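Local coordinates for INSIG protein homolog (Mycobacterium vanbaalenii PYR-1, PDB 4XU6), which binds diacylglycerol in the membrane as a homotrimeric, six-helix bacterial relative of the sterol-sensing Insig proteins, at residues 27-39 and 143-155. Residues are numbered along the deposited sequence; the frame is centred on the assembly and turned at random.
Sequences VVTGTTVYHTDAV and VQLGVFAYHPDSD. With BOG (octyl beta-D-glucopyranoside), chain C; TDA (N-tridecanoic acid), chain E.
T32 and Y150 sit side by side as a non-hydrogen-bonded pair of a two-stranded antiparallel ribbon, 32-34 against 148-150, whose axes run at 166°. Four backbone bonds hold it: V33 and A149 exchange N-H and C=O (2.9 Å for V33 N to A149 O), while H151 N to T31 O and H35 N to V147 O close the two ends. The tight face carries T32, Y34, F148 and Y150. With T32 OG1 at chi1 58°, CG2 is turned anti to the carbonyl carbon and sits over one face of the Y150 ring, 3.6 Å from the centroid, a CH-pi contact. Beside it Y34 CD1 meets F148 CB at 3.6 Å, and the two rings lie oblique at 45°. The other face, with V33 and A149, is looser and more exposed; H35 NE2 comes only within 4.1 Å of A149 CB. Beyond strand 32-34, T36 OG1 and O6 of a bound octyl glucoside share a hydrogen bond (2.6 Å). Each strand follows a helix ended by a Schellman glycine, G30 or G146, so the ribbon ties helices 5-29 and 122-144 together. T32 covers one face of the Y150 ring; Y150 OH is hydrogen-bonded to E139 and lies 3.0 Å from O21 of the tridecanoic acid, consistent with the ribbon positioning this diacylglycerol-binding tyrosine.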
loop_
_atom_site.group_PDB
_atom_site.type_symbol
_atom_site.label_atom_id
_atom_site.label_comp_id
_atom_site.label_asym_id
_atom_site.label_seq_id
_atom_site.Cartn_x
_atom_site.Cartn_y
_atom_site.Cartn_z
ATOM N N VAL A 27 -5.506 2.362 -20.690
ATOM C CA VAL A 27 -5.281 2.393 -22.140
ATOM C C VAL A 27 -3.792 2.311 -22.489
ATOM O O VAL A 27 -3.391 1.490 -23.328
ATOM C CB VAL A 27 -5.937 3.622 -22.800
ATOM C CG1 VAL A 27 -5.471 3.782 -24.260
ATOM C CG2 VAL A 27 -7.465 3.501 -22.738
ATOM N N VAL A 28 -2.975 3.128 -21.827
ATOM C CA VAL A 28 -1.552 3.208 -22.159
ATOM C C VAL A 28 -0.789 1.934 -21.787
ATOM O O VAL A 28 0.242 1.627 -22.379
ATOM C CB VAL A 28 -0.870 4.464 -21.535
ATOM C CG1 VAL A 28 -0.664 4.286 -20.020
ATOM C CG2 VAL A 28 0.456 4.742 -22.225
ATOM N N THR A 29 -1.298 1.170 -20.825
ATOM C CA THR A 29 -0.647 -0.083 -20.463
ATOM C C THR A 29 -1.227 -1.253 -21.246
ATOM O O THR A 29 -0.724 -2.370 -21.151
ATOM C CB THR A 29 -0.815 -0.421 -18.964
ATOM O OG1 THR A 29 -2.210 -0.448 -18.648
ATOM C CG2 THR A 29 -0.112 0.596 -18.088
ATOM N N GLY A 30 -2.300 -1.010 -21.994
ATOM C CA GLY A 30 -2.936 -2.081 -22.750
ATOM C C GLY A 30 -3.888 -2.947 -21.936
ATOM O O GLY A 30 -4.267 -4.045 -22.361
ATOM N N THR A 31 -4.275 -2.466 -20.759
ATOM C CA THR A 31 -5.257 -3.182 -19.941
ATOM C C THR A 31 -6.586 -3.223 -20.692
ATOM O O THR A 31 -7.287 -4.235 -20.684
ATOM C CB THR A 31 -5.472 -2.489 -18.572
ATOM O OG1 THR A 31 -4.225 -2.403 -17.868
ATOM C CG2 THR A 31 -6.497 -3.256 -17.713
ATOM N N THR A 32 -6.931 -2.100 -21.321
ATOM C CA THR A 32 -8.137 -2.013 -22.136
ATOM C C THR A 32 -7.787 -1.373 -23.468
ATOM O O THR A 32 -6.729 -0.738 -23.605
ATOM C CB THR A 32 -9.239 -1.150 -21.477
ATOM O OG1 THR A 32 -8.737 0.176 -21.221
ATOM C CG2 THR A 32 -9.731 -1.777 -20.165
ATOM N N VAL A 33 -8.679 -1.546 -24.444
ATOM C CA VAL A 33 -8.542 -0.921 -25.764
ATOM C C VAL A 33 -9.925 -0.468 -26.195
ATOM O O VAL A 33 -10.863 -1.259 -26.139
ATOM C CB VAL A 33 -8.071 -1.942 -26.831
ATOM C CG1 VAL A 33 -7.975 -1.274 -28.213
ATOM C CG2 VAL A 33 -6.748 -2.573 -26.451
ATOM N N TYR A 34 -10.070 0.781 -26.634
ATOM C CA TYR A 34 -11.364 1.241 -27.136
ATOM C C TYR A 34 -11.563 0.926 -28.626
ATOM O O TYR A 34 -10.606 0.913 -29.403
ATOM C CB TYR A 34 -11.552 2.737 -26.900
ATOM C CG TYR A 34 -11.886 3.090 -25.466
ATOM C CD1 TYR A 34 -13.175 2.923 -24.976
ATOM C CD2 TYR A 34 -10.917 3.604 -24.607
ATOM C CE1 TYR A 34 -13.494 3.240 -23.673
ATOM C CE2 TYR A 34 -11.227 3.929 -23.287
ATOM C CZ TYR A 34 -12.523 3.746 -22.831
ATOM O OH TYR A 34 -12.865 4.064 -21.534
ATOM N N HIS A 35 -12.808 0.662 -29.003
ATOM C CA HIS A 35 -13.164 0.417 -30.400
ATOM C C HIS A 35 -14.366 1.274 -30.774
ATOM O O HIS A 35 -15.363 0.757 -31.281
ATOM C CB HIS A 35 -13.528 -1.056 -30.615
ATOM C CG HIS A 35 -12.439 -2.013 -30.238
ATOM N ND1 HIS A 35 -11.242 -2.085 -30.916
ATOM C CD2 HIS A 35 -12.373 -2.943 -29.257
ATOM C CE1 HIS A 35 -10.481 -3.014 -30.362
ATOM N NE2 HIS A 35 -11.144 -3.548 -29.353
ATOM N N THR A 36 -14.289 2.574 -30.502
ATOM C CA THR A 36 -15.398 3.478 -30.790
ATOM C C THR A 36 -14.943 4.825 -31.386
ATOM O O THR A 36 -15.091 5.884 -30.774
ATOM C CB THR A 36 -16.295 3.685 -29.550
ATOM O OG1 THR A 36 -17.298 4.656 -29.851
ATOM C CG2 THR A 36 -15.465 4.137 -28.327
ATOM N N ASP A 37 -14.438 4.774 -32.612
ATOM C CA ASP A 37 -13.763 5.916 -33.229
ATOM C C ASP A 37 -14.686 7.103 -33.543
ATOM O O ASP A 37 -14.223 8.232 -33.730
ATOM C CB ASP A 37 -13.049 5.465 -34.509
ATOM C CG ASP A 37 -11.951 4.446 -34.250
ATOM O OD1 ASP A 37 -11.563 4.252 -33.076
ATOM O OD2 ASP A 37 -11.463 3.843 -35.228
ATOM N N ALA A 38 -15.989 6.847 -33.589
ATOM C CA ALA A 38 -16.957 7.862 -34.007
ATOM C C ALA A 38 -17.279 8.956 -32.984
ATOM O O ALA A 38 -17.859 9.982 -33.334
ATOM N N VAL A 39 -16.912 8.751 -31.722
ATOM C CA VAL A 39 -17.188 9.755 -30.698
ATOM C C VAL A 39 -15.945 10.570 -30.364
ATOM O O VAL A 39 -14.824 10.087 -30.542
ATOM C CB VAL A 39 -17.760 9.122 -29.404
ATOM C CG1 VAL A 39 -19.131 8.519 -29.677
ATOM C CG2 VAL A 39 -16.808 8.076 -28.856
ATOM N N VAL A 143 -18.781 -4.115 -23.381
ATOM C CA VAL A 143 -17.856 -5.022 -24.042
ATOM C C VAL A 143 -18.571 -5.955 -25.031
ATOM O O VAL A 143 -18.083 -6.181 -26.139
ATOM C CB VAL A 143 -17.035 -5.836 -23.013
ATOM C CG1 VAL A 143 -16.324 -6.995 -23.682
ATOM C CG2 VAL A 143 -16.028 -4.921 -22.300
ATOM N N GLN A 144 -19.730 -6.483 -24.645
ATOM C CA GLN A 144 -20.488 -7.335 -25.567
ATOM C C GLN A 144 -20.954 -6.532 -26.790
ATOM O O GLN A 144 -21.098 -7.079 -27.886
ATOM C CB GLN A 144 -21.676 -8.013 -24.867
ATOM C CG GLN A 144 -22.443 -9.002 -25.761
ATOM C CD GLN A 144 -21.558 -10.107 -26.341
ATOM O OE1 GLN A 144 -20.607 -10.564 -25.703
ATOM N NE2 GLN A 144 -21.874 -10.537 -27.563
ATOM N N LEU A 145 -21.162 -5.231 -26.602
ATOM C CA LEU A 145 -21.535 -4.341 -27.703
ATOM C C LEU A 145 -20.346 -3.949 -28.585
ATOM O O LEU A 145 -20.527 -3.301 -29.615
ATOM C CB LEU A 145 -22.226 -3.082 -27.180
ATOM C CG LEU A 145 -23.647 -3.235 -26.632
ATOM C CD1 LEU A 145 -24.096 -1.953 -25.939
ATOM C CD2 LEU A 145 -24.618 -3.610 -27.743
ATOM N N GLY A 146 -19.138 -4.324 -28.172
ATOM C CA GLY A 146 -17.946 -4.065 -28.964
ATOM C C GLY A 146 -17.375 -2.664 -28.792
ATOM O O GLY A 146 -16.535 -2.219 -29.577
ATOM N N VAL A 147 -17.819 -1.972 -27.750
ATOM C CA VAL A 147 -17.402 -0.592 -27.501
ATOM C C VAL A 147 -15.926 -0.509 -27.086
ATOM O O VAL A 147 -15.187 0.384 -27.526
ATOM C CB VAL A 147 -18.302 0.071 -26.431
ATOM C CG1 VAL A 147 -17.769 1.438 -26.041
ATOM C CG2 VAL A 147 -19.732 0.188 -26.937
ATOM N N PHE A 148 -15.510 -1.440 -26.231
ATOM C CA PHE A 148 -14.106 -1.591 -25.872
ATOM C C PHE A 148 -13.865 -3.035 -25.471
ATOM O O PHE A 148 -14.807 -3.823 -25.409
ATOM C CB PHE A 148 -13.690 -0.602 -24.762
ATOM C CG PHE A 148 -14.259 -0.915 -23.384
ATOM C CD1 PHE A 148 -15.578 -0.616 -23.078
ATOM C CD2 PHE A 148 -13.447 -1.454 -22.388
ATOM C CE1 PHE A 148 -16.100 -0.878 -21.807
ATOM C CE2 PHE A 148 -13.956 -1.722 -21.113
ATOM C CZ PHE A 148 -15.285 -1.437 -20.825
ATOM N N ALA A 149 -12.615 -3.400 -25.219
ATOM C CA ALA A 149 -12.325 -4.749 -24.755
ATOM C C ALA A 149 -11.215 -4.725 -23.715
ATOM O O ALA A 149 -10.406 -3.797 -23.693
ATOM C CB ALA A 149 -11.938 -5.649 -25.925
ATOM N N TYR A 150 -11.171 -5.751 -22.873
ATOM C CA TYR A 150 -10.049 -5.931 -21.957
ATOM C C TYR A 150 -8.960 -6.767 -22.614
ATOM O O TYR A 150 -9.219 -7.515 -23.559
ATOM C CB TYR A 150 -10.511 -6.573 -20.636
ATOM C CG TYR A 150 -11.059 -5.560 -19.658
ATOM C CD1 TYR A 150 -12.368 -5.100 -19.765
ATOM C CD2 TYR A 150 -10.261 -5.046 -18.635
ATOM C CE1 TYR A 150 -12.865 -4.150 -18.884
ATOM C CE2 TYR A 150 -10.749 -4.105 -17.751
ATOM C CZ TYR A 150 -12.051 -3.659 -17.875
ATOM O OH TYR A 150 -12.545 -2.712 -17.004
ATOM N N HIS A 151 -7.734 -6.605 -22.132
ATOM C CA HIS A 151 -6.631 -7.472 -22.520
ATOM C C HIS A 151 -7.055 -8.915 -22.247
ATOM O O HIS A 151 -7.763 -9.174 -21.278
ATOM C CB HIS A 151 -5.392 -7.121 -21.698
ATOM C CG HIS A 151 -4.136 -7.771 -22.185
ATOM N ND1 HIS A 151 -3.745 -9.029 -21.781
ATOM C CD2 HIS A 151 -3.183 -7.335 -23.041
ATOM C CE1 HIS A 151 -2.603 -9.342 -22.369
ATOM N NE2 HIS A 151 -2.243 -8.333 -23.140
ATOM N N PRO A 152 -6.653 -9.856 -23.123
ATOM C CA PRO A 152 -7.111 -11.247 -22.996
ATOM C C PRO A 152 -6.693 -11.906 -21.682
ATOM O O PRO A 152 -7.321 -12.876 -21.265
ATOM C CB PRO A 152 -6.438 -11.950 -24.183
ATOM C CG PRO A 152 -6.221 -10.869 -25.182
ATOM C CD PRO A 152 -5.912 -9.630 -24.379
ATOM N N ASP A 153 -5.658 -11.392 -21.031
ATOM C CA ASP A 153 -5.266 -11.938 -19.734
ATOM C C ASP A 153 -5.936 -11.219 -18.554
ATOM O O ASP A 153 -5.615 -11.484 -17.393
ATOM C CB ASP A 153 -3.741 -11.984 -19.596
ATOM C CG ASP A 153 -3.110 -13.047 -20.487
ATOM O OD1 ASP A 153 -3.802 -14.045 -20.792
ATOM O OD2 ASP A 153 -1.934 -12.884 -20.884
ATOM N N SER A 154 -6.895 -10.343 -18.853
ATOM C CA SER A 154 -7.651 -9.651 -17.810
ATOM C C SER A 154 -9.137 -9.582 -18.141
ATOM O O SER A 154 -9.769 -8.552 -17.912
ATOM C CB SER A 154 -7.132 -8.221 -17.626
ATOM O OG SER A 154 -5.747 -8.140 -17.909
ATOM N N ASP A 155 -9.705 -10.657 -18.685
ATOM C CA ASP A 155 -11.107 -10.605 -19.105
ATOM C C ASP A 155 -11.979 -11.730 -18.546
ATOM O O ASP A 155 -13.027 -12.046 -19.115
ATOM C CB ASP A 155 -11.204 -10.572 -20.637
ATOM C CG ASP A 155 -10.646 -11.827 -21.291
ATOM O OD1 ASP A 155 -10.131 -12.712 -20.577
ATOM O OD2 ASP A 155 -10.709 -11.914 -22.533
HETATM C C1 BOG C . -22.621 6.901 -28.358
HETATM O O1 BOG C . -22.758 8.207 -27.801
HETATM C C2 BOG C . -22.631 6.981 -29.881
HETATM O O2 BOG C . -23.844 7.600 -30.325
HETATM C C3 BOG C . -22.511 5.575 -30.443
HETATM O O3 BOG C . -22.549 5.601 -31.871
HETATM C C4 BOG C . -21.197 4.984 -29.961
HETATM O O4 BOG C . -21.064 3.642 -30.445
HETATM C C5 BOG C . -21.164 4.978 -28.434
HETATM O O5 BOG C . -21.417 6.282 -27.886
HETATM C C6 BOG C . -19.824 4.453 -27.921
HETATM O O6 BOG C . -18.835 5.483 -27.988
HETATM C "C1'" BOG C . -23.345 8.164 -26.508
HETATM C "C2'" BOG C . -23.350 9.577 -25.941
HETATM C "C3'" BOG C . -24.355 9.683 -24.805
HETATM C "C4'" BOG C . -24.230 11.020 -24.082
HETATM C "C5'" BOG C . -24.348 10.803 -22.579
HETATM C "C6'" BOG C . -23.368 9.716 -22.153
HETATM C "C7'" BOG C . -23.601 9.222 -20.730
HETATM C "C8'" BOG C . -24.078 10.338 -19.827
HETATM O O21 TDA E . -11.847 -0.139 -15.534
HETATM O O22 TDA E . -13.146 0.645 -17.299
HETATM C C21 TDA E . -12.880 0.728 -16.100
HETATM C C22 TDA E . -13.563 1.759 -15.250
HETATM C C23 TDA E . -13.344 1.494 -13.758
HETATM C C24 TDA E . -13.900 2.635 -12.905
HETATM C C25 TDA E . -13.784 2.320 -11.412
HETATM C C26 TDA E . -14.310 3.457 -10.540
HETATM C C27 TDA E . -13.361 4.639 -10.666
HETATM C C28 TDA E . -13.784 5.808 -9.806
HETATM C C29 TDA E . -12.889 7.000 -10.103
HETATM C C30 TDA E . -13.298 8.140 -9.188
HETATM C C31 TDA E . -12.968 7.790 -7.745
HETATM C C32 TDA E . -13.192 8.988 -6.831
HETATM C C33 TDA E . -13.432 8.541 -5.395
#